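Local coordinates for protein serine repeat antigen 5 (Plasmodium falciparum, PDB 6X42) that is of unproven function but adopts the papain-like cysteine protease fold and, as a pseudo-zymogen, probably is not a conventional peptidase, at residues 60-65 against 275-280; 75-80 against 116-121; 109-114 against 136-141; 181-186 against 221-226. All blocks are in the same frame, centred on the assembly; numbering follows the deposited sequence.

Contact 1: residues 60-65 against 275-280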
# COMPACT_ATOMS: atom_id res chain seq x y z
N TYR A 60 -0.60 3.80 -4.42
CA TYR A 60 -1.94 3.24 -4.30
C TYR A 60 -2.64 3.76 -3.04
O TYR A 60 -3.84 4.03 -3.06
CB TYR A 60 -1.90 1.72 -4.30
CG TYR A 60 -3.24 1.07 -4.11
CD1 TYR A 60 -4.13 0.90 -5.17
CD2 TYR A 60 -3.65 0.65 -2.85
CE1 TYR A 60 -5.36 0.28 -4.99
CE2 TYR A 60 -4.86 0.03 -2.66
CZ TYR A 60 -5.72 -0.15 -3.72
OH TYR A 60 -6.92 -0.80 -3.49
N HIS A 61 -1.90 3.91 -1.95
CA HIS A 61 -2.47 4.48 -0.73
C HIS A 61 -2.99 5.90 -0.98
O HIS A 61 -4.09 6.24 -0.53
CB HIS A 61 -1.41 4.40 0.38
CG HIS A 61 -1.86 4.87 1.73
ND1 HIS A 61 -2.97 4.37 2.38
CD2 HIS A 61 -1.30 5.75 2.58
CE1 HIS A 61 -3.08 4.96 3.56
NE2 HIS A 61 -2.07 5.79 3.72
N LEU A 62 -2.25 6.72 -1.73
CA LEU A 62 -2.77 8.03 -2.12
C LEU A 62 -3.96 7.91 -3.07
O LEU A 62 -4.91 8.71 -2.98
CB LEU A 62 -1.68 8.89 -2.75
CG LEU A 62 -0.60 9.46 -1.86
CD1 LEU A 62 0.30 10.38 -2.67
CD2 LEU A 62 -1.23 10.22 -0.69
N GLU A 63 -3.93 6.94 -4.00
CA GLU A 63 -5.07 6.73 -4.90
C GLU A 63 -6.35 6.36 -4.12
O GLU A 63 -7.44 6.85 -4.45
CB GLU A 63 -4.75 5.67 -5.96
CG GLU A 63 -3.67 6.14 -6.95
CD GLU A 63 -2.94 5.02 -7.68
OE1 GLU A 63 -3.26 3.82 -7.43
OE2 GLU A 63 -2.05 5.33 -8.51
N THR A 64 -6.24 5.53 -3.08
CA THR A 64 -7.46 5.19 -2.33
C THR A 64 -7.91 6.38 -1.49
O THR A 64 -9.11 6.60 -1.33
CB THR A 64 -7.34 3.91 -1.49
OG1 THR A 64 -6.43 4.06 -0.38
CG2 THR A 64 -6.88 2.72 -2.34
N ILE A 65 -6.96 7.14 -0.93
CA ILE A 65 -7.34 8.35 -0.20
C ILE A 65 -8.10 9.29 -1.13
O ILE A 65 -9.13 9.86 -0.74
CB ILE A 65 -6.11 9.02 0.42
CG1 ILE A 65 -5.58 8.20 1.61
CG2 ILE A 65 -6.44 10.45 0.82
CD1 ILE A 65 -4.19 8.57 2.08
N VAL A 275 2.20 1.38 7.24
CA VAL A 275 2.42 2.81 7.14
C VAL A 275 1.15 3.47 6.62
O VAL A 275 0.52 2.97 5.68
CB VAL A 275 3.63 3.16 6.24
CG1 VAL A 275 3.84 4.65 6.15
CG2 VAL A 275 4.88 2.48 6.73
N ILE A 276 0.80 4.60 7.23
CA ILE A 276 -0.28 5.46 6.75
C ILE A 276 0.28 6.86 6.49
O ILE A 276 1.23 7.30 7.15
CB ILE A 276 -1.49 5.53 7.69
CG1 ILE A 276 -1.14 6.15 9.02
CG2 ILE A 276 -2.06 4.14 7.91
CD1 ILE A 276 -2.35 6.47 9.87
N PHE A 277 -0.27 7.51 5.47
CA PHE A 277 0.09 8.88 5.14
C PHE A 277 -0.92 9.84 5.75
O PHE A 277 -2.13 9.60 5.69
CB PHE A 277 0.14 9.07 3.63
CG PHE A 277 1.29 8.37 2.94
CD1 PHE A 277 2.44 7.96 3.61
CD2 PHE A 277 1.24 8.17 1.56
CE1 PHE A 277 3.48 7.35 2.92
CE2 PHE A 277 2.29 7.56 0.87
CZ PHE A 277 3.41 7.17 1.55
N ASN A 278 -0.41 10.92 6.32
CA ASN A 278 -1.24 11.95 6.95
C ASN A 278 -1.29 13.15 6.02
O ASN A 278 -0.34 13.93 5.94
CB ASN A 278 -0.64 12.29 8.30
CG ASN A 278 -0.50 11.07 9.20
OD1 ASN A 278 -1.42 10.27 9.32
ND2 ASN A 278 0.66 10.91 9.80
N VAL A 279 -2.39 13.28 5.28
CA VAL A 279 -2.52 14.32 4.27
C VAL A 279 -3.82 15.09 4.43
O VAL A 279 -4.82 14.58 4.94
CB VAL A 279 -2.41 13.74 2.85
CG1 VAL A 279 -1.11 12.97 2.68
CG2 VAL A 279 -3.61 12.85 2.57
N ASP A 280 -3.79 16.35 4.00
CA ASP A 280 -4.99 17.16 3.87
C ASP A 280 -5.33 17.22 2.39
O ASP A 280 -4.46 17.53 1.56
CB ASP A 280 -4.79 18.57 4.43
CG ASP A 280 -6.00 19.49 4.18
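His61 comes opposite Phe277 where the axis of helix 60-65 passes 9.3 Å from that of strand 275-277, their chain directions 50° apart; the CA atoms of the two residues are 7.8 Å apart. One turn later Ile65 faces Val279, beyond the break in the strand at Asn278. The imidazole carries the contact. With CG anti to the backbone N (chi1 -176°), the ring extends from the helix, and His61 NE2 accepts from Phe277 N at 3.0 Å in a nearly straight bond, the donor lying almost in the ring plane. ND1 is hydrogen-bonded to Ser188 OG, so both nitrogens of this buried ring have partners, consistent with a neutral histidine protonated on ND1. The two rings form an offset edge-to-face pair, the imidazole edge toward the phenyl face, planes at 61°; His61 CD2 is 3.7 Å from Phe277 CD2. Leu62 crosses Phe277 at about a right angle and sets its CD2 at the ring edge, 3.9 Å from Phe277 CD2. Farther along, the methyls Ile65 CG2 and Val279 CG2 meet at 4.1 Å. Helix 53-68, the counterpart of papain's central helix, here packs on the last strand of the sheet, where the helical side meets it: strand 189-193 and Lys186 of helix 172-186 also pack on His61, while helix 99-109 covers Phe277 and Leu62.

Contact 2: residues 75-80 against 116-121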
# COMPACT_ATOMS: atom_id res chain seq x y z
N LYS A 75 -4.75 6.89 -12.00
CA LYS A 75 -3.49 6.36 -11.51
C LYS A 75 -2.38 7.40 -11.51
O LYS A 75 -2.23 8.17 -12.46
CB LYS A 75 -3.04 5.18 -12.37
CG LYS A 75 -3.96 4.00 -12.29
CD LYS A 75 -4.12 3.50 -10.88
CE LYS A 75 -4.74 2.12 -10.83
NZ LYS A 75 -3.95 1.13 -11.58
N ILE A 76 -1.56 7.36 -10.44
CA ILE A 76 -0.34 8.15 -10.34
C ILE A 76 0.77 7.50 -11.16
O ILE A 76 0.87 6.28 -11.22
CB ILE A 76 0.07 8.25 -8.86
CG1 ILE A 76 -0.97 9.07 -8.08
CG2 ILE A 76 1.47 8.83 -8.69
CD1 ILE A 76 -0.91 8.93 -6.55
N SER A 77 1.64 8.32 -11.78
CA SER A 77 2.78 7.79 -12.51
C SER A 77 3.84 7.29 -11.54
O SER A 77 4.59 8.08 -10.95
CB SER A 77 3.36 8.90 -13.40
OG SER A 77 4.60 8.52 -13.95
N ALA A 78 3.97 5.97 -11.40
CA ALA A 78 5.06 5.42 -10.61
C ALA A 78 6.41 5.80 -11.20
O ALA A 78 7.39 5.98 -10.48
CB ALA A 78 4.96 3.90 -10.54
N LEU A 79 6.48 5.86 -12.54
CA LEU A 79 7.77 6.13 -13.19
C LEU A 79 8.28 7.53 -12.88
O LEU A 79 9.49 7.73 -12.71
CB LEU A 79 7.63 5.91 -14.70
CG LEU A 79 8.94 5.81 -15.48
CD1 LEU A 79 9.73 4.59 -15.05
CD2 LEU A 79 8.66 5.77 -16.99
N TYR A 80 7.38 8.51 -12.76
CA TYR A 80 7.81 9.85 -12.39
C TYR A 80 8.46 9.84 -11.01
O TYR A 80 9.52 10.45 -10.81
CB TYR A 80 6.64 10.82 -12.43
CG TYR A 80 7.07 12.27 -12.32
CD1 TYR A 80 7.46 12.98 -13.44
CD2 TYR A 80 7.14 12.90 -11.09
CE1 TYR A 80 7.88 14.30 -13.35
CE2 TYR A 80 7.55 14.22 -10.99
CZ TYR A 80 7.93 14.92 -12.11
OH TYR A 80 8.36 16.23 -12.01
N SER A 116 -1.10 8.09 -17.32
CA SER A 116 -1.29 8.32 -18.75
C SER A 116 -0.24 9.27 -19.32
O SER A 116 0.16 9.14 -20.48
CB SER A 116 -2.70 8.88 -18.98
OG SER A 116 -3.67 7.90 -18.65
N ASN A 117 0.23 10.23 -18.52
CA ASN A 117 1.19 11.21 -18.99
C ASN A 117 2.61 10.66 -19.07
O ASN A 117 3.41 11.14 -19.87
CB ASN A 117 1.20 12.40 -18.03
CG ASN A 117 -0.14 13.10 -17.92
OD1 ASN A 117 -0.51 13.55 -16.84
ND2 ASN A 117 -0.86 13.21 -19.04
N TYR A 118 2.95 9.68 -18.24
CA TYR A 118 4.31 9.15 -18.17
C TYR A 118 4.20 7.71 -17.70
O TYR A 118 4.38 7.39 -16.52
CB TYR A 118 5.19 10.02 -17.26
CG TYR A 118 6.67 9.69 -17.25
CD1 TYR A 118 7.41 9.63 -18.43
CD2 TYR A 118 7.34 9.47 -16.06
CE1 TYR A 118 8.76 9.33 -18.42
CE2 TYR A 118 8.68 9.20 -16.04
CZ TYR A 118 9.40 9.11 -17.21
OH TYR A 118 10.73 8.80 -17.14
N PRO A 119 3.84 6.81 -18.61
CA PRO A 119 3.41 5.47 -18.20
C PRO A 119 4.58 4.54 -17.89
O PRO A 119 5.70 4.70 -18.39
CB PRO A 119 2.63 4.96 -19.40
CG PRO A 119 3.10 5.77 -20.54
CD PRO A 119 3.47 7.09 -20.01
N TYR A 120 4.30 3.51 -17.11
CA TYR A 120 5.35 2.68 -16.55
C TYR A 120 5.84 1.61 -17.53
O TYR A 120 5.05 0.88 -18.13
CB TYR A 120 4.86 2.01 -15.27
CG TYR A 120 5.92 1.26 -14.49
CD1 TYR A 120 6.76 1.93 -13.61
CD2 TYR A 120 6.06 -0.12 -14.62
CE1 TYR A 120 7.71 1.25 -12.85
CE2 TYR A 120 7.01 -0.81 -13.90
CZ TYR A 120 7.83 -0.13 -13.00
OH TYR A 120 8.77 -0.79 -12.24
N ASN A 121 7.15 1.49 -17.62
CA ASN A 121 7.80 0.32 -18.19
C ASN A 121 9.03 0.17 -17.32
O ASN A 121 9.79 1.13 -17.16
CB ASN A 121 8.16 0.52 -19.68
CG ASN A 121 8.73 -0.74 -20.34
OD1 ASN A 121 9.38 -1.56 -19.70
ND2 ASN A 121 8.49 -0.88 -21.66
O HOH W 1 4.45 5.36 -14.56
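Leu79 and Tyr118 bury the most surface here, the leucine branch crossing the phenol at about a right angle. Leu79 CG stands anti to the backbone N (chi1 -166°), over the CE2 side of the ring, and CD2 lies above the same face, 3.7 Å from the ring centroid and shifted toward CZ in a CH-pi contact. Leu79 CD2 also comes within 3.4 Å of Pro119 O. Along its edge the Tyr118 ring offers CD2 to Tyr80 N at 3.4 Å, and its hydroxyl is held by Glu127 and Asn83. Tyr120, the third large contributor, brings CD1 to Ala78 CB at 4.1 Å and bonds through OH to Gln47 O and Thr52 OG1. Ser77 ties the backbones together: its OG donates to a lone pair of Tyr118 O at 2.8 Å and, as N-cap, accepts from Tyr80 N. A water takes the N-H of Leu79 and donates to Tyr118 O, giving that carbonyl a second partner. The contact thus fastens a serine-capped helix start to a Tyr-Pro-Tyr segment within the helical, loop-rich side of the papain-like fold.

Contact 3: residues 109-114 against 136-141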
# COMPACT_ATOMS: atom_id res chain seq x y z
N TYR A 109 9.04 17.99 -5.19
CA TYR A 109 8.60 18.24 -6.56
C TYR A 109 7.21 18.85 -6.66
O TYR A 109 6.95 19.60 -7.60
CB TYR A 109 8.70 16.96 -7.40
CG TYR A 109 10.14 16.64 -7.75
CD1 TYR A 109 10.98 16.02 -6.83
CD2 TYR A 109 10.68 17.02 -8.99
CE1 TYR A 109 12.30 15.77 -7.13
CE2 TYR A 109 12.00 16.76 -9.30
CZ TYR A 109 12.80 16.15 -8.37
OH TYR A 109 14.11 15.89 -8.67
N GLY A 110 6.32 18.59 -5.70
CA GLY A 110 5.00 19.20 -5.72
C GLY A 110 4.08 18.73 -6.83
O GLY A 110 2.97 19.26 -6.97
N PHE A 111 4.50 17.74 -7.62
CA PHE A 111 3.74 17.33 -8.80
C PHE A 111 3.72 15.81 -8.86
O PHE A 111 4.77 15.17 -8.78
CB PHE A 111 4.41 17.89 -10.06
CG PHE A 111 3.46 18.10 -11.21
CD1 PHE A 111 2.98 19.37 -11.51
CD2 PHE A 111 3.07 17.04 -12.00
CE1 PHE A 111 2.12 19.57 -12.59
CE2 PHE A 111 2.20 17.22 -13.07
CZ PHE A 111 1.72 18.49 -13.37
N LEU A 112 2.53 15.25 -8.98
CA LEU A 112 2.36 13.82 -9.26
C LEU A 112 1.63 13.74 -10.58
O LEU A 112 0.41 13.95 -10.63
CB LEU A 112 1.57 13.11 -8.17
CG LEU A 112 2.31 12.96 -6.86
CD1 LEU A 112 1.35 12.40 -5.83
CD2 LEU A 112 3.56 12.08 -7.02
N PRO A 113 2.33 13.46 -11.67
CA PRO A 113 1.64 13.25 -12.94
C PRO A 113 0.81 11.98 -12.90
O PRO A 113 1.02 11.06 -12.11
CB PRO A 113 2.79 13.10 -13.95
CG PRO A 113 4.01 13.63 -13.28
CD PRO A 113 3.79 13.38 -11.82
N ALA A 114 -0.13 11.94 -13.82
CA ALA A 114 -0.91 10.75 -14.05
C ALA A 114 -0.10 9.73 -14.86
O ALA A 114 0.76 10.09 -15.68
CB ALA A 114 -2.19 11.11 -14.81
N TRP A 136 -0.21 18.01 -18.75
CA TRP A 136 -0.20 16.95 -17.75
C TRP A 136 -1.10 17.30 -16.56
O TRP A 136 -1.22 18.47 -16.17
CB TRP A 136 1.24 16.73 -17.27
CG TRP A 136 2.11 15.91 -18.21
CD1 TRP A 136 1.87 15.59 -19.51
CD2 TRP A 136 3.37 15.30 -17.87
NE1 TRP A 136 2.90 14.83 -20.01
CE2 TRP A 136 3.84 14.64 -19.03
CE3 TRP A 136 4.14 15.25 -16.71
CZ2 TRP A 136 5.03 13.92 -19.04
CZ3 TRP A 136 5.33 14.55 -16.73
CH2 TRP A 136 5.77 13.89 -17.89
N MET A 137 -1.76 16.28 -16.00
CA MET A 137 -2.53 16.43 -14.77
C MET A 137 -1.62 16.40 -13.54
O MET A 137 -0.67 15.62 -13.49
CB MET A 137 -3.47 15.24 -14.56
CG MET A 137 -4.38 14.85 -15.69
SD MET A 137 -5.38 13.42 -15.19
CE MET A 137 -6.20 14.01 -13.70
N ASN A 138 -1.95 17.20 -12.54
CA ASN A 138 -1.29 17.12 -11.23
C ASN A 138 -2.27 16.49 -10.24
O ASN A 138 -3.20 17.14 -9.76
CB ASN A 138 -0.85 18.49 -10.72
CG ASN A 138 0.04 18.40 -9.50
OD1 ASN A 138 0.30 17.30 -8.98
ND2 ASN A 138 0.52 19.54 -9.02
N LEU A 139 -2.04 15.22 -9.91
CA LEU A 139 -2.91 14.52 -8.97
C LEU A 139 -2.62 14.90 -7.53
O LEU A 139 -3.26 14.36 -6.62
CB LEU A 139 -2.79 13.01 -9.18
CG LEU A 139 -3.21 12.56 -10.59
CD1 LEU A 139 -2.86 11.10 -10.80
CD2 LEU A 139 -4.70 12.80 -10.80
N TRP A 140 -1.67 15.80 -7.31
CA TRP A 140 -1.35 16.35 -6.01
C TRP A 140 -1.77 17.81 -5.90
O TRP A 140 -1.43 18.47 -4.92
CB TRP A 140 0.16 16.21 -5.76
CG TRP A 140 0.55 16.53 -4.38
CD1 TRP A 140 1.50 17.44 -3.99
CD2 TRP A 140 0.03 15.96 -3.18
NE1 TRP A 140 1.58 17.48 -2.62
CE2 TRP A 140 0.69 16.57 -2.10
CE3 TRP A 140 -0.94 14.99 -2.92
CZ2 TRP A 140 0.42 16.24 -0.78
CZ3 TRP A 140 -1.21 14.67 -1.59
CH2 TRP A 140 -0.53 15.29 -0.55
N ASP A 141 -2.47 18.33 -6.89
CA ASP A 141 -2.98 19.69 -6.79
C ASP A 141 -3.84 19.82 -5.53
O ASP A 141 -4.69 18.97 -5.25
CB ASP A 141 -3.78 20.02 -8.05
CG ASP A 141 -3.82 21.50 -8.35
OD1 ASP A 141 -4.85 21.94 -8.91
OD2 ASP A 141 -2.85 22.22 -8.03
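Asn138 grips the backbone of the facing segment with both ends of its amide. Its ND2 donates to a lone pair of Gly110 O at 3.2 Å, nearly in the amide plane, and its OD1 accepts from Leu112 N at 3.0 Å. OD1 also takes the N-H of Trp140, two residues on; the two donors reach the oxygen from opposite faces of the carboxamide plane, which helps to fix the rotation of the group. A backbone bond, Leu139 N to Leu112 O at 2.9 Å, completes the polar set. The Trp140 bond makes an Asx turn, which opens a type I beta turn from Asn138 to Asp141. Two extended loop segments that follow helix 99-109 in the papain-like fold are thus stitched together largely by one side chain. The amide is stacked on the Phe111 ring, planes 14° apart, with Asn138 CB over the face 3.8 Å from the ring centroid. CG anti to the backbone N (chi1 -170°) sets Asn138 CG over the Phe111 ring. CE2 of Phe111 comes to 3.3 Å from Met137 O, and the same carbonyl receives a CA-H...O contact from Pro113. Outside this centre, Pro113 CB leans on Trp136 CE3 at 3.8 Å, while Leu112 CD1 meets Trp140 CB. Ala114 CB lies near both Met137 SD and Leu139 CD1, the latter at 4.1 Å.

Contact 4: residues 181-186 against 221-226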
# COMPACT_ATOMS: atom_id res chain seq x y z
N THR A 181 -9.39 0.27 11.04
CA THR A 181 -9.86 1.65 11.03
C THR A 181 -9.29 2.44 9.85
O THR A 181 -10.02 3.19 9.19
CB THR A 181 -9.47 2.33 12.35
OG1 THR A 181 -10.12 1.64 13.43
CG2 THR A 181 -9.94 3.78 12.36
N GLU A 182 -8.00 2.26 9.56
CA GLU A 182 -7.37 2.99 8.46
C GLU A 182 -7.86 2.49 7.11
O GLU A 182 -8.05 3.28 6.18
CB GLU A 182 -5.86 2.92 8.58
CG GLU A 182 -5.31 3.53 9.86
CD GLU A 182 -5.57 5.01 9.98
OE1 GLU A 182 -5.77 5.68 8.94
OE2 GLU A 182 -5.57 5.50 11.12
N VAL A 183 -8.06 1.18 6.96
CA VAL A 183 -8.63 0.66 5.72
C VAL A 183 -10.02 1.24 5.49
O VAL A 183 -10.36 1.67 4.38
CB VAL A 183 -8.63 -0.88 5.74
CG1 VAL A 183 -9.42 -1.45 4.55
CG2 VAL A 183 -7.20 -1.42 5.73
N MET A 184 -10.83 1.30 6.55
CA MET A 184 -12.17 1.88 6.42
C MET A 184 -12.10 3.35 6.03
O MET A 184 -12.84 3.81 5.15
CB MET A 184 -12.92 1.74 7.74
CG MET A 184 -13.31 0.31 8.02
SD MET A 184 -14.24 0.08 9.53
CE MET A 184 -15.58 1.25 9.29
N ASN A 185 -11.21 4.12 6.66
CA ASN A 185 -11.21 5.57 6.50
C ASN A 185 -10.41 6.05 5.29
O ASN A 185 -10.83 7.01 4.63
CB ASN A 185 -10.67 6.23 7.76
CG ASN A 185 -11.62 6.13 8.94
OD1 ASN A 185 -12.80 5.79 8.80
ND2 ASN A 185 -11.09 6.39 10.12
N LYS A 186 -9.26 5.42 5.01
CA LYS A 186 -8.40 5.84 3.92
C LYS A 186 -8.45 4.93 2.70
O LYS A 186 -7.88 5.29 1.66
CB LYS A 186 -6.95 5.94 4.41
CG LYS A 186 -6.69 7.10 5.38
CD LYS A 186 -5.32 7.01 6.05
CE LYS A 186 -5.01 8.25 6.82
NZ LYS A 186 -5.67 8.24 8.14
N VAL A 221 3.33 -3.84 -0.03
CA VAL A 221 2.03 -4.23 -0.56
C VAL A 221 0.99 -3.33 0.11
O VAL A 221 1.33 -2.40 0.82
CB VAL A 221 1.75 -5.72 -0.31
CG1 VAL A 221 2.73 -6.59 -1.09
CG2 VAL A 221 1.81 -6.05 1.18
N ASN A 222 -0.30 -3.58 -0.15
CA ASN A 222 -1.35 -2.82 0.53
C ASN A 222 -2.34 -3.78 1.15
O ASN A 222 -2.78 -4.73 0.50
CB ASN A 222 -2.10 -1.89 -0.42
CG ASN A 222 -1.19 -0.85 -1.05
OD1 ASN A 222 -0.67 -1.05 -2.15
ND2 ASN A 222 -0.95 0.25 -0.32
N ILE A 223 -2.74 -3.51 2.39
CA ILE A 223 -3.92 -4.16 2.96
C ILE A 223 -5.12 -3.34 2.55
O ILE A 223 -5.15 -2.11 2.75
CB ILE A 223 -3.81 -4.32 4.48
CG1 ILE A 223 -2.65 -5.25 4.84
CG2 ILE A 223 -5.13 -4.85 5.04
CD1 ILE A 223 -2.32 -5.27 6.33
N VAL A 224 -6.10 -4.00 1.93
CA VAL A 224 -7.24 -3.33 1.32
C VAL A 224 -8.58 -3.80 1.85
O VAL A 224 -9.61 -3.25 1.45
CB VAL A 224 -7.19 -3.42 -0.22
CG1 VAL A 224 -5.87 -2.88 -0.74
CG2 VAL A 224 -7.44 -4.84 -0.73
N GLY A 225 -8.60 -4.81 2.69
CA GLY A 225 -9.84 -5.35 3.21
C GLY A 225 -9.52 -6.49 4.16
O GLY A 225 -8.35 -6.73 4.50
N TYR A 226 -10.57 -7.17 4.59
CA TYR A 226 -10.46 -8.17 5.64
C TYR A 226 -11.80 -8.87 5.81
O TYR A 226 -12.85 -8.38 5.37
CB TYR A 226 -10.03 -7.56 6.98
CG TYR A 226 -10.80 -6.32 7.35
CD1 TYR A 226 -10.28 -5.06 7.08
CD2 TYR A 226 -12.04 -6.40 7.98
CE1 TYR A 226 -10.98 -3.91 7.40
CE2 TYR A 226 -12.73 -5.27 8.33
CZ TYR A 226 -12.19 -4.02 8.02
OH TYR A 226 -12.85 -2.86 8.32
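Val183 supplies most of the apolar packing between helix 181-186 and strand 221-226, whose directions cross at 94° with axes 8.3 Å apart. Its two methyls divide the work. CG1 lies 3.6 Å from Val224 O and also meets Tyr226 CE1, whereas CG2 approaches Ile223 O and touches Ile223 CG2 at 4.1 Å, the two side chains crossing at about a right angle. The valine thus rests on the strand backbone as much as on its side chains. The second kind is a van der Waals contact of Met184 with the phenol end of Tyr226, again at about a right angle, with Met184 CG at the ring edge, near its plane. Met184 CG is 3.2 Å from Tyr226 OH, a detail that stays doubtful because the methionine is modelled in two conformers. Tyr226 CG sits between the backbone N and the carbonyl carbon (chi1 47°), which starts the ring toward helix 181-186, and the hydroxyl is hydrogen-bonded to Asn25 O. Polar interactions lie beyond the pair: Arg31 holds the carbonyls of Val183 and Met184. On the strand, Val224 and Gly225 together face Ile241 in a classic beta bulge. Helix 172-186 lies across strand 219-230, against the beta-sheet side of the papain-like fold; that strand pairs with strands 189-193 and 236-243, Trp240 of the latter packs on Ile223 and Tyr226, and Tyr60 of helix 53-68 packs on Val224.

Contact 1 closes the longest loop of the four, and the other three are nested within it. Contacts 2 and 3, whose segments alternate in sequence, have centres 11 Å apart and meet through Ser77 N and Pro113 O and through Asn117 OD1 and Met137 N. Contact 4 follows both in sequence, its centre about 24 Å from theirs. Contact 1 links the two regions: Glu63 of helix 53-68 reaches Ile76 of contact 2 and Leu62 reaches Leu112 of contact 3, while contact 4, its centre about 10 Å away, shares its sheet. The central helix thus joins the helical and loop-rich side to the sheet, as in the two-domain papain fold.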